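Local coordinates for protein carboxypeptidase 1 (Deinococcus radiodurans str. R1, PDB 5GIV) that probably removes amino acids one at a time from the C-terminus of peptides with broad specificity, as a zinc-dependent metallocarboxypeptidase of the M32 family, at residues Ser142-Ala146 against Pro155-Tyr159; Arg99-Phe104 against Ala145-Glu151; Asn161-Glu165 against Ser291-His295; Arg364-Glu368 against Gln406-Trp410. One frame throughout, in Å; residues are numbered along the deposited sequence.

Contact 1: Ser142-Ala146 against Pro155-Tyr159; sequences SLQAA and PLDYY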
loop_
_atom_site.group_PDB
_atom_site.type_symbol
_atom_site.label_atom_id
_atom_site.label_comp_id
_atom_site.label_asym_id
_atom_site.label_seq_id
_atom_site.Cartn_x
_atom_site.Cartn_y
_atom_site.Cartn_z
ATOM N N SER A 142 18.332 23.538 12.347
ATOM C CA SER A 142 19.213 22.442 12.753
ATOM C C SER A 142 20.007 22.813 13.999
ATOM O O SER A 142 20.131 22.010 14.932
ATOM C CB SER A 142 20.167 22.058 11.616
ATOM O OG SER A 142 19.457 21.561 10.496
ATOM N N LEU A 143 20.536 24.035 14.043
ATOM C CA LEU A 143 21.255 24.476 15.232
ATOM C C LEU A 143 20.323 24.572 16.432
ATOM O O LEU A 143 20.696 24.193 17.554
ATOM C CB LEU A 143 21.921 25.817 14.954
ATOM C CG LEU A 143 23.098 25.746 13.995
ATOM C CD1 LEU A 143 23.488 27.145 13.579
ATOM C CD2 LEU A 143 24.281 25.008 14.642
ATOM N N GLN A 144 19.102 25.057 16.211
ATOM C CA GLN A 144 18.138 25.153 17.298
ATOM C C GLN A 144 17.771 23.777 17.840
ATOM O O GLN A 144 17.710 23.576 19.061
ATOM C CB GLN A 144 16.886 25.884 16.821
ATOM C CG GLN A 144 15.887 26.110 17.922
ATOM C CD GLN A 144 14.784 27.051 17.516
ATOM O OE1 GLN A 144 14.910 27.790 16.529
ATOM N NE2 GLN A 144 13.705 27.062 18.298
ATOM N N ALA A 145 17.528 22.812 16.949
ATOM C CA ALA A 145 17.195 21.471 17.411
ATOM C C ALA A 145 18.318 20.902 18.264
ATOM O O ALA A 145 18.071 20.322 19.325
ATOM C CB ALA A 145 16.908 20.556 16.221
ATOM N N ALA A 146 19.562 21.080 17.828
ATOM C CA ALA A 146 20.680 20.566 18.602
ATOM C C ALA A 146 20.801 21.268 19.946
ATOM O O ALA A 146 21.267 20.662 20.917
ATOM C CB ALA A 146 21.977 20.711 17.806
ATOM N N PRO A 155 27.179 21.129 18.189
ATOM C CA PRO A 155 25.923 20.642 17.589
ATOM C C PRO A 155 26.132 19.519 16.585
ATOM O O PRO A 155 25.267 18.646 16.449
ATOM C CB PRO A 155 25.347 21.895 16.905
ATOM C CG PRO A 155 26.087 23.044 17.480
ATOM C CD PRO A 155 27.444 22.536 17.854
ATOM N N LEU A 156 27.269 19.505 15.889
ATOM C CA LEU A 156 27.543 18.416 14.960
ATOM C C LEU A 156 27.639 17.088 15.702
ATOM O O LEU A 156 27.232 16.044 15.177
ATOM C CB LEU A 156 28.820 18.706 14.173
ATOM C CG LEU A 156 29.232 17.687 13.107
ATOM C CD1 LEU A 156 28.080 17.421 12.163
ATOM C CD2 LEU A 156 30.452 18.169 12.323
ATOM N N ASP A 157 28.182 17.106 16.926
ATOM C CA ASP A 157 28.239 15.887 17.725
ATOM C C ASP A 157 26.844 15.385 18.082
ATOM O O ASP A 157 26.642 14.178 18.246
ATOM C CB ASP A 157 29.053 16.123 18.994
ATOM C CG ASP A 157 30.538 16.124 18.734
ATOM O OD1 ASP A 157 30.968 15.474 17.761
ATOM O OD2 ASP A 157 31.275 16.787 19.493
ATOM N N TYR A 158 25.874 16.286 18.230
ATOM C CA TYR A 158 24.509 15.825 18.445
ATOM C C TYR A 158 24.024 15.003 17.256
ATOM O O TYR A 158 23.439 13.927 17.436
ATOM C CB TYR A 158 23.567 17.001 18.691
ATOM C CG TYR A 158 22.103 16.612 18.588
ATOM C CD1 TYR A 158 21.492 15.886 19.598
ATOM C CD2 TYR A 158 21.340 16.959 17.479
ATOM C CE1 TYR A 158 20.165 15.522 19.518
ATOM C CE2 TYR A 158 20.003 16.601 17.394
ATOM C CZ TYR A 158 19.426 15.878 18.418
ATOM O OH TYR A 158 18.099 15.511 18.350
ATOM N N TYR A 159 24.281 15.485 16.031
ATOM C CA TYR A 159 23.813 14.771 14.845
ATOM C C TYR A 159 24.635 13.510 14.580
ATOM O O TYR A 159 24.081 12.475 14.195
ATOM C CB TYR A 159 23.816 15.707 13.629
ATOM C CG TYR A 159 22.705 16.716 13.724
ATOM C CD1 TYR A 159 21.378 16.324 13.594
ATOM C CD2 TYR A 159 22.973 18.053 13.989
ATOM C CE1 TYR A 159 20.359 17.226 13.713
ATOM C CE2 TYR A 159 21.952 18.967 14.108
ATOM C CZ TYR A 159 20.648 18.548 13.972
ATOM O OH TYR A 159 19.619 19.456 14.090
#

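Contact 2: Arg99-Phe104 against Ala145-Glu151; sequences RIPAEF and AASYFPE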
loop_
_atom_site.group_PDB
_atom_site.type_symbol
_atom_site.label_atom_id
_atom_site.label_comp_id
_atom_site.label_asym_id
_atom_site.label_seq_id
_atom_site.Cartn_x
_atom_site.Cartn_y
_atom_site.Cartn_z
ATOM N N ARG A 99 12.187 16.008 24.937
ATOM C CA ARG A 99 13.131 17.110 25.074
ATOM C C ARG A 99 12.795 18.233 24.103
ATOM O O ARG A 99 12.957 19.414 24.425
ATOM C CB ARG A 99 14.555 16.611 24.832
ATOM C CG ARG A 99 15.629 17.654 25.102
ATOM C CD ARG A 99 15.939 17.731 26.597
ATOM N NE ARG A 99 16.592 16.502 27.052
ATOM C CZ ARG A 99 17.906 16.289 27.012
ATOM N NH1 ARG A 99 18.728 17.221 26.550
ATOM N NH2 ARG A 99 18.402 15.136 27.433
ATOM N N ILE A 100 12.358 17.885 22.898
ATOM C CA ILE A 100 12.105 18.862 21.846
ATOM C C ILE A 100 10.629 19.243 21.903
ATOM O O ILE A 100 9.770 18.352 21.801
ATOM C CB ILE A 100 12.484 18.315 20.463
ATOM C CG1 ILE A 100 13.930 17.812 20.484
ATOM C CG2 ILE A 100 12.277 19.384 19.387
ATOM C CD1 ILE A 100 14.366 17.161 19.194
ATOM N N PRO A 101 10.300 20.522 22.057
ATOM C CA PRO A 101 8.892 20.930 22.131
ATOM C C PRO A 101 8.110 20.505 20.897
ATOM O O PRO A 101 8.613 20.567 19.771
ATOM C CB PRO A 101 8.971 22.459 22.240
ATOM C CG PRO A 101 10.336 22.744 22.754
ATOM C CD PRO A 101 11.221 21.663 22.207
ATOM N N ALA A 102 6.860 20.081 21.119
ATOM C CA ALA A 102 6.004 19.656 20.014
ATOM C C ALA A 102 5.828 20.768 18.984
ATOM O O ALA A 102 5.758 20.502 17.777
ATOM C CB ALA A 102 4.645 19.200 20.540
ATOM N N GLU A 103 5.750 22.021 19.435
ATOM C CA GLU A 103 5.677 23.133 18.494
ATOM C C GLU A 103 6.840 23.090 17.513
ATOM O O GLU A 103 6.657 23.198 16.296
ATOM C CB GLU A 103 5.672 24.461 19.250
ATOM C CG GLU A 103 4.407 25.264 19.064
ATOM C CD GLU A 103 3.942 25.288 17.617
ATOM O OE1 GLU A 103 3.089 24.443 17.247
ATOM O OE2 GLU A 103 4.441 26.141 16.846
ATOM N N PHE A 104 8.053 22.928 18.040
ATOM C CA PHE A 104 9.247 22.911 17.203
ATOM C C PHE A 104 9.255 21.705 16.270
ATOM O O PHE A 104 9.732 21.796 15.137
ATOM C CB PHE A 104 10.498 22.918 18.076
ATOM C CG PHE A 104 11.768 22.987 17.297
ATOM C CD1 PHE A 104 12.296 24.215 16.931
ATOM C CD2 PHE A 104 12.432 21.837 16.924
ATOM C CE1 PHE A 104 13.464 24.295 16.216
ATOM C CE2 PHE A 104 13.599 21.910 16.204
ATOM C CZ PHE A 104 14.117 23.140 15.848
ATOM N N ALA A 145 17.528 22.812 16.949
ATOM C CA ALA A 145 17.195 21.471 17.411
ATOM C C ALA A 145 18.318 20.902 18.264
ATOM O O ALA A 145 18.071 20.322 19.325
ATOM C CB ALA A 145 16.908 20.556 16.221
ATOM N N ALA A 146 19.562 21.080 17.828
ATOM C CA ALA A 146 20.680 20.566 18.602
ATOM C C ALA A 146 20.801 21.268 19.946
ATOM O O ALA A 146 21.267 20.662 20.917
ATOM C CB ALA A 146 21.977 20.711 17.806
ATOM N N SER A 147 20.375 22.531 20.032
ATOM C CA SER A 147 20.513 23.264 21.286
ATOM C C SER A 147 19.616 22.709 22.385
ATOM O O SER A 147 19.871 22.977 23.560
ATOM C CB SER A 147 20.232 24.754 21.073
ATOM O OG SER A 147 18.864 24.992 20.811
ATOM N N TYR A 148 18.579 21.943 22.037
ATOM C CA TYR A 148 17.790 21.270 23.062
ATOM C C TYR A 148 18.547 20.131 23.729
ATOM O O TYR A 148 18.026 19.545 24.685
ATOM C CB TYR A 148 16.486 20.724 22.481
ATOM C CG TYR A 148 15.512 21.790 22.065
ATOM C CD1 TYR A 148 14.883 22.593 23.011
ATOM C CD2 TYR A 148 15.210 21.995 20.725
ATOM C CE1 TYR A 148 13.990 23.576 22.628
ATOM C CE2 TYR A 148 14.317 22.971 20.333
ATOM C CZ TYR A 148 13.712 23.757 21.286
ATOM O OH TYR A 148 12.823 24.725 20.893
ATOM N N PHE A 149 19.744 19.803 23.249
ATOM C CA PHE A 149 20.572 18.736 23.815
ATOM C C PHE A 149 21.946 19.304 24.143
ATOM O O PHE A 149 22.946 18.991 23.480
ATOM C CB PHE A 149 20.647 17.547 22.854
ATOM C CG PHE A 149 19.309 16.904 22.611
ATOM C CD1 PHE A 149 18.416 17.447 21.696
ATOM C CD2 PHE A 149 18.933 15.769 23.316
ATOM C CE1 PHE A 149 17.174 16.871 21.485
ATOM C CE2 PHE A 149 17.697 15.181 23.104
ATOM C CZ PHE A 149 16.818 15.733 22.188
ATOM N N PRO A 150 22.026 20.160 25.168
ATOM C CA PRO A 150 23.310 20.788 25.514
ATOM C C PRO A 150 24.375 19.809 25.968
ATOM O O PRO A 150 25.550 20.195 26.016
ATOM C CB PRO A 150 22.934 21.753 26.642
ATOM C CG PRO A 150 21.708 21.155 27.239
ATOM C CD PRO A 150 20.955 20.534 26.108
ATOM N N GLU A 151 24.028 18.561 26.291
ATOM C CA GLU A 151 25.080 17.596 26.607
ATOM C C GLU A 151 26.049 17.391 25.454
ATOM O O GLU A 151 27.122 16.823 25.668
ATOM C CB GLU A 151 24.472 16.261 27.034
ATOM C CG GLU A 151 23.419 15.738 26.090
ATOM C CD GLU A 151 22.066 16.324 26.418
ATOM O OE1 GLU A 151 21.104 15.561 26.652
ATOM O OE2 GLU A 151 21.982 17.568 26.468
#

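Contact 3: Asn161-Glu165 against Ser291-His295; sequences NESDE and SAGVH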
loop_
_atom_site.group_PDB
_atom_site.type_symbol
_atom_site.label_atom_id
_atom_site.label_comp_id
_atom_site.label_asym_id
_atom_site.label_seq_id
_atom_site.Cartn_x
_atom_site.Cartn_y
_atom_site.Cartn_z
ATOM N N ASN A 161 25.946 11.625 16.806
ATOM C CA ASN A 161 25.471 10.644 17.779
ATOM C C ASN A 161 24.052 10.183 17.469
ATOM O O ASN A 161 23.712 9.014 17.693
ATOM C CB ASN A 161 25.546 11.221 19.194
ATOM C CG ASN A 161 24.931 10.296 20.235
ATOM O OD1 ASN A 161 25.552 9.328 20.671
ATOM N ND2 ASN A 161 23.699 10.591 20.632
ATOM N N GLU A 162 23.210 11.082 16.957
ATOM C CA GLU A 162 21.866 10.685 16.550
ATOM C C GLU A 162 21.922 9.598 15.484
ATOM O O GLU A 162 21.097 8.679 15.474
ATOM C CB GLU A 162 21.095 11.905 16.046
ATOM C CG GLU A 162 19.589 11.734 16.057
ATOM C CD GLU A 162 19.028 11.670 17.473
ATOM O OE1 GLU A 162 19.730 12.119 18.419
ATOM O OE2 GLU A 162 17.884 11.172 17.643
ATOM N N SER A 163 22.896 9.685 14.584
ATOM C CA SER A 163 23.056 8.678 13.549
ATOM C C SER A 163 23.665 7.395 14.118
ATOM O O SER A 163 23.199 6.293 13.815
ATOM C CB SER A 163 23.910 9.244 12.408
ATOM O OG SER A 163 24.343 8.230 11.522
ATOM N N ASP A 164 24.720 7.512 14.921
ATOM C CA ASP A 164 25.403 6.340 15.480
ATOM C C ASP A 164 25.706 6.600 16.950
ATOM O O ASP A 164 26.682 7.285 17.274
ATOM C CB ASP A 164 26.673 6.004 14.709
ATOM C CG ASP A 164 26.385 5.594 13.284
ATOM O OD1 ASP A 164 26.328 6.477 12.401
ATOM O OD2 ASP A 164 26.190 4.385 13.063
ATOM N N GLU A 165 24.879 6.043 17.830
ATOM C CA GLU A 165 25.047 6.284 19.253
ATOM C C GLU A 165 26.479 5.991 19.672
ATOM O O GLU A 165 27.021 4.920 19.380
ATOM C CB GLU A 165 24.072 5.427 20.061
ATOM C CG GLU A 165 24.111 5.728 21.547
ATOM C CD GLU A 165 23.334 4.725 22.375
ATOM O OE1 GLU A 165 23.026 3.629 21.870
ATOM O OE2 GLU A 165 23.043 5.017 23.548
ATOM N N SER A 291 21.799 1.258 14.508
ATOM C CA SER A 291 22.430 2.513 14.102
ATOM C C SER A 291 22.525 2.570 12.580
ATOM O O SER A 291 22.375 1.561 11.886
ATOM C CB SER A 291 23.826 2.663 14.704
ATOM O OG SER A 291 24.701 1.694 14.154
ATOM N N ALA A 292 22.794 3.770 12.067
ATOM C CA ALA A 292 22.937 3.920 10.625
ATOM C C ALA A 292 24.138 3.142 10.115
ATOM O O ALA A 292 24.059 2.476 9.076
ATOM C CB ALA A 292 23.061 5.398 10.250
ATOM N N GLY A 293 25.261 3.222 10.829
ATOM C CA GLY A 293 26.465 2.545 10.371
ATOM C C GLY A 293 26.322 1.037 10.370
ATOM O O GLY A 293 26.724 0.365 9.418
ATOM N N VAL A 294 25.734 0.480 11.429
ATOM C CA VAL A 294 25.528 -0.961 11.452
ATOM C C VAL A 294 24.565 -1.364 10.345
ATOM O O VAL A 294 24.779 -2.367 9.653
ATOM C CB VAL A 294 25.032 -1.422 12.838
ATOM C CG1 VAL A 294 24.662 -2.895 12.800
ATOM C CG2 VAL A 294 26.091 -1.189 13.878
ATOM N N HIS A 295 23.507 -0.577 10.134
ATOM C CA HIS A 295 22.553 -0.910 9.079
ATOM C C HIS A 295 23.229 -0.928 7.713
ATOM O O HIS A 295 23.156 -1.921 6.979
ATOM C CB HIS A 295 21.379 0.068 9.090
ATOM C CG HIS A 295 20.050 -0.613 9.074
ATOM N ND1 HIS A 295 19.648 -1.427 8.038
ATOM C CD2 HIS A 295 19.063 -0.663 9.999
ATOM C CE1 HIS A 295 18.459 -1.932 8.315
ATOM N NE2 HIS A 295 18.078 -1.479 9.497
HETATM O O HOH W 1 27.299 2.393 14.357
#

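Contact 4: Arg364-Glu368 against Gln406-Trp410; sequences RFELE and QDVHW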
loop_
_atom_site.group_PDB
_atom_site.type_symbol
_atom_site.label_atom_id
_atom_site.label_comp_id
_atom_site.label_asym_id
_atom_site.label_seq_id
_atom_site.Cartn_x
_atom_site.Cartn_y
_atom_site.Cartn_z
ATOM N N ARG A 364 30.720 16.054 1.831
ATOM C CA ARG A 364 29.499 16.554 2.456
ATOM C C ARG A 364 29.697 16.825 3.945
ATOM O O ARG A 364 29.267 17.865 4.460
ATOM C CB ARG A 364 28.367 15.553 2.246
ATOM C CG ARG A 364 27.906 15.448 0.815
ATOM C CD ARG A 364 27.423 14.044 0.466
ATOM N NE ARG A 364 26.802 14.016 -0.858
ATOM C CZ ARG A 364 27.480 14.076 -2.003
ATOM N NH1 ARG A 364 28.806 14.179 -1.994
ATOM N NH2 ARG A 364 26.826 14.058 -3.160
ATOM N N PHE A 365 30.357 15.903 4.652
ATOM C CA PHE A 365 30.561 16.071 6.087
ATOM C C PHE A 365 31.318 17.361 6.383
ATOM O O PHE A 365 30.941 18.124 7.281
ATOM C CB PHE A 365 31.304 14.856 6.635
ATOM C CG PHE A 365 31.583 14.908 8.111
ATOM C CD1 PHE A 365 30.629 14.512 9.021
ATOM C CD2 PHE A 365 32.817 15.322 8.584
ATOM C CE1 PHE A 365 30.891 14.537 10.375
ATOM C CE2 PHE A 365 33.089 15.346 9.944
ATOM C CZ PHE A 365 32.127 14.956 10.838
ATOM N N GLU A 366 32.388 17.628 5.629
ATOM C CA GLU A 366 33.195 18.813 5.895
ATOM C C GLU A 366 32.431 20.097 5.587
ATOM O O GLU A 366 32.622 21.107 6.276
ATOM C CB GLU A 366 34.503 18.735 5.107
ATOM C CG GLU A 366 35.482 17.711 5.695
ATOM C CD GLU A 366 36.771 17.559 4.904
ATOM O OE1 GLU A 366 36.895 18.168 3.811
ATOM O OE2 GLU A 366 37.661 16.805 5.364
ATOM N N LEU A 367 31.537 20.072 4.591
ATOM C CA LEU A 367 30.686 21.229 4.339
ATOM C C LEU A 367 29.684 21.418 5.469
ATOM O O LEU A 367 29.357 22.553 5.836
ATOM C CB LEU A 367 29.963 21.074 2.995
ATOM C CG LEU A 367 30.830 21.104 1.729
ATOM C CD1 LEU A 367 30.062 20.576 0.524
ATOM C CD2 LEU A 367 31.342 22.520 1.449
ATOM N N GLU A 368 29.168 20.313 6.017
ATOM C CA GLU A 368 28.316 20.402 7.197
ATOM C C GLU A 368 29.078 21.007 8.370
ATOM O O GLU A 368 28.551 21.866 9.092
ATOM C CB GLU A 368 27.790 19.022 7.576
ATOM C CG GLU A 368 26.753 18.425 6.652
ATOM C CD GLU A 368 26.302 17.048 7.131
ATOM O OE1 GLU A 368 27.062 16.401 7.887
ATOM O OE2 GLU A 368 25.188 16.622 6.761
ATOM N N GLN A 406 22.395 17.923 -5.559
ATOM C CA GLN A 406 22.391 16.508 -5.937
ATOM C C GLN A 406 21.614 15.647 -4.947
ATOM O O GLN A 406 20.736 14.865 -5.342
ATOM C CB GLN A 406 23.826 16.000 -6.065
ATOM C CG GLN A 406 23.915 14.499 -6.110
ATOM C CD GLN A 406 25.342 13.987 -6.137
ATOM O OE1 GLN A 406 25.611 12.883 -5.675
ATOM N NE2 GLN A 406 26.258 14.771 -6.700
ATOM N N ASP A 407 21.942 15.747 -3.665
ATOM C CA ASP A 407 21.369 14.864 -2.661
ATOM C C ASP A 407 20.208 15.536 -1.933
ATOM O O ASP A 407 20.198 16.753 -1.722
ATOM C CB ASP A 407 22.449 14.412 -1.673
ATOM C CG ASP A 407 23.221 13.172 -2.172
ATOM O OD1 ASP A 407 22.575 12.223 -2.678
ATOM O OD2 ASP A 407 24.472 13.152 -2.071
ATOM N N VAL A 408 19.214 14.720 -1.563
ATOM C CA VAL A 408 18.008 15.241 -0.927
ATOM C C VAL A 408 18.207 15.578 0.551
ATOM O O VAL A 408 17.399 16.324 1.118
ATOM C CB VAL A 408 16.840 14.240 -1.047
ATOM C CG1 VAL A 408 17.041 13.054 -0.139
ATOM C CG2 VAL A 408 15.525 14.916 -0.732
ATOM N N HIS A 409 19.269 15.072 1.185
ATOM C CA HIS A 409 19.329 15.071 2.646
ATOM C C HIS A 409 19.111 16.463 3.237
ATOM O O HIS A 409 18.229 16.657 4.081
ATOM C CB HIS A 409 20.658 14.471 3.118
ATOM C CG HIS A 409 20.888 13.070 2.636
ATOM N ND1 HIS A 409 20.873 12.731 1.299
ATOM C CD2 HIS A 409 21.125 11.922 3.313
ATOM C CE1 HIS A 409 21.106 11.437 1.172
ATOM N NE2 HIS A 409 21.252 10.920 2.380
ATOM N N TRP A 410 19.895 17.452 2.801
ATOM C CA TRP A 410 19.796 18.789 3.387
ATOM C C TRP A 410 18.509 19.520 3.012
ATOM O O TRP A 410 18.234 20.587 3.576
ATOM C CB TRP A 410 20.992 19.642 2.962
ATOM C CG TRP A 410 22.319 19.087 3.378
ATOM C CD1 TRP A 410 22.562 18.208 4.399
ATOM C CD2 TRP A 410 23.592 19.368 2.781
ATOM N NE1 TRP A 410 23.905 17.928 4.471
ATOM C CE2 TRP A 410 24.559 18.629 3.490
ATOM C CE3 TRP A 410 24.007 20.177 1.718
ATOM C CZ2 TRP A 410 25.916 18.670 3.167
ATOM C CZ3 TRP A 410 25.352 20.220 1.404
ATOM C CH2 TRP A 410 26.289 19.472 2.126
#

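Contact 1: Ser142-Ala146 against Pro155-Tyr159
One hydrogen bond joins these two consecutive helices. The phenol of Tyr159 reaches across the gap, and its OH donates to the backbone carbonyl O of Ser142 at 2.7 Å. That same oxygen already takes the regular helical bond from Ala146 N at 3.1 Å, so it serves two donors, and the tyrosine binds the neighbouring helix without breaking its backbone pattern. Ala145 CB lies 3.6 Å from Tyr159 OH. The hydroxyl of Ser142 is engaged away from the tyrosine, with Thr138 O and Ile415 N.

The apolar contacts centre on Ala146. Ala146 CB packs on Pro155 CB at 3.7 Å, on Tyr158 CD2 at 3.8 Å and on Tyr159 CE2 at 4.1 Å. Leu143 adds a contact at the margin, CD2 to Pro155 CG at 3.9 Å. The small residues Ala145 and Ala146 leave room for the two tyrosines beside the first helix.

Helix 128-147 and helix 155-163 follow one another through a short connection, and their local axes approach to 9.4 Å at 80°. Such a nearly perpendicular helix-loop-helix corner, with a proline in the first turn of the second helix, is a building element of this largely helical M32 carboxypeptidase fold.

Contact 2: Arg99-Phe104 against Ala145-Glu151
Tyr148 and Arg99, with 108 and 107 Å² covered, have the largest shares of this contact between the Ile100-Pro101 junction of helices 81-99 and 102-122 and the end of helix 128-147. The Tyr148 ring packs against that junction. Pro101 CD sits over the face of Tyr148, 3.6 Å from the ring centroid in a CH-pi contact, and Ile100 CG2 touches Tyr148 CD2 at 4.1 Å. The edge of Tyr148 also points at the face of Phe104 in a T-shaped pair, with centroids 5.4 Å apart and planes at 69°. Phe104 in turn packs its CE2 on Ala145 CB at 3.6 Å.

Arg99 contributes both its aliphatic part and its guanidinium. Arg99 CG lies over the ring of Phe149, 3.9 Å from the centroid, and the guanidinium extends to the chain beyond. There Arg99 NH1 donates to Tyr148 O at 3.1 Å and to Glu151 OE1 at 2.9 Å, while Arg99 NH2 donates to Glu151 OE1 at 2.8 Å, forming a salt bridge. Glu95 pairs with Arg99 NE, so two carboxylates share this arginine.

The chemistry is therefore graded: aromatic and aliphatic packing beside the helices gives way to charge pairing at the exposed end, where the arginine ties down chain that has left helix 128-147.

Contact 3: Asn161-Glu165 against Ser291-His295
This is a polar, end-to-end junction, where the C-terminal end of helix 155-163 meets the N-terminus of helix 292-306, about 10 Å from the centre of the chain. Two hydrogen bonds span it. Ala292 N donates to the carbonyl O of Ser163 at 3.1 Å in an almost straight line, and Gly293 N donates to Asp164 OD2 at 2.7 Å. Asp164, the first residue to leave the helical conformation, thus sets its carboxylate against the backbone NH groups that open helix 292-306, where a negative charge suits the helix dipole. Asp164 OD1 accepts from Ser163 OG at 2.8 Å, consistent with a restrained carboxylate.

Ser291 is the N-cap of helix 292-306, Ser291 OG accepting from Val294 N at 3.2 Å. A water bridges the two sides, donating to Asp164 OD2 at 2.6 Å and lying 2.7 Å from Ser291 OG. The capped helix is the one that brings the zinc ligand Glu296 to the metal, alongside His266 and His270 of the HExxH motif on helix 257-275, the arrangement of a gluzincin site. The side chain of Ala292 is about 8 Å from that of His270 and about 9 Å from the zinc. An ideal CB on Gly293 would clash with Asp164 OD2, so the lack of a side chain there lets the carboxylate come close. His295, one turn into the helix, hydrogen-bonds to His270 ND1 and Glu274.

Contact 4: Arg364-Glu368 against Gln406-Trp410
Trp410 brings the six-membered end of its indole up to helix 357-372, with Trp410 CH2 4.1 Å from Leu367 CB and Trp410 CZ2 3.7 Å from the carbonyl O of Arg364. The contact joins this helix of the largely helical M32 framework to the long loop between helices 381-393 and 420-439, and it is buried. The indole nitrogen is satisfied as well: Trp410 NE1 donates to Glu368 OE2 at 2.9 Å, an oxygen that also meets Ser418 OG, so Glu368 links two points of the loop.

At the other end of the segments lies a salt bridge. The Arg364 guanidinium is further held by Tyr389 and by a cation-pi contact with Phe419, while Asp407 has a second charged partner in Arg349. The Asp407 side chain is about 12 Å from the zinc, outside its coordination shell. Both NE and NH2 of Arg364 converge on a single carboxylate oxygen, Asp407 OD2, at 2.8 and 2.7 Å.

How the contacts relate
Contacts 1 and 4 are buried, whereas contact 2 lies farthest from the chain centre and includes exposed residues; contact 3, partly buried, is the most central. Contacts 1 and 2 share Ala145 and Ala146 on helix 128-147 and touch directly, Tyr158 stacking on Phe149. Contacts 1 and 3 use successive parts of helix 155-163, and Leu156 of that helix packs on Phe365, which connects contact 1 to contact 4. The chemistry shifts accordingly: mostly apolar in contact 1, aromatic with a peripheral salt bridge in contact 2, hydrogen bonds to the backbone NH groups of a helix N-terminus near the zinc site in contact 3, and a salt bridge and an indole-carboxylate hydrogen bond in contact 4.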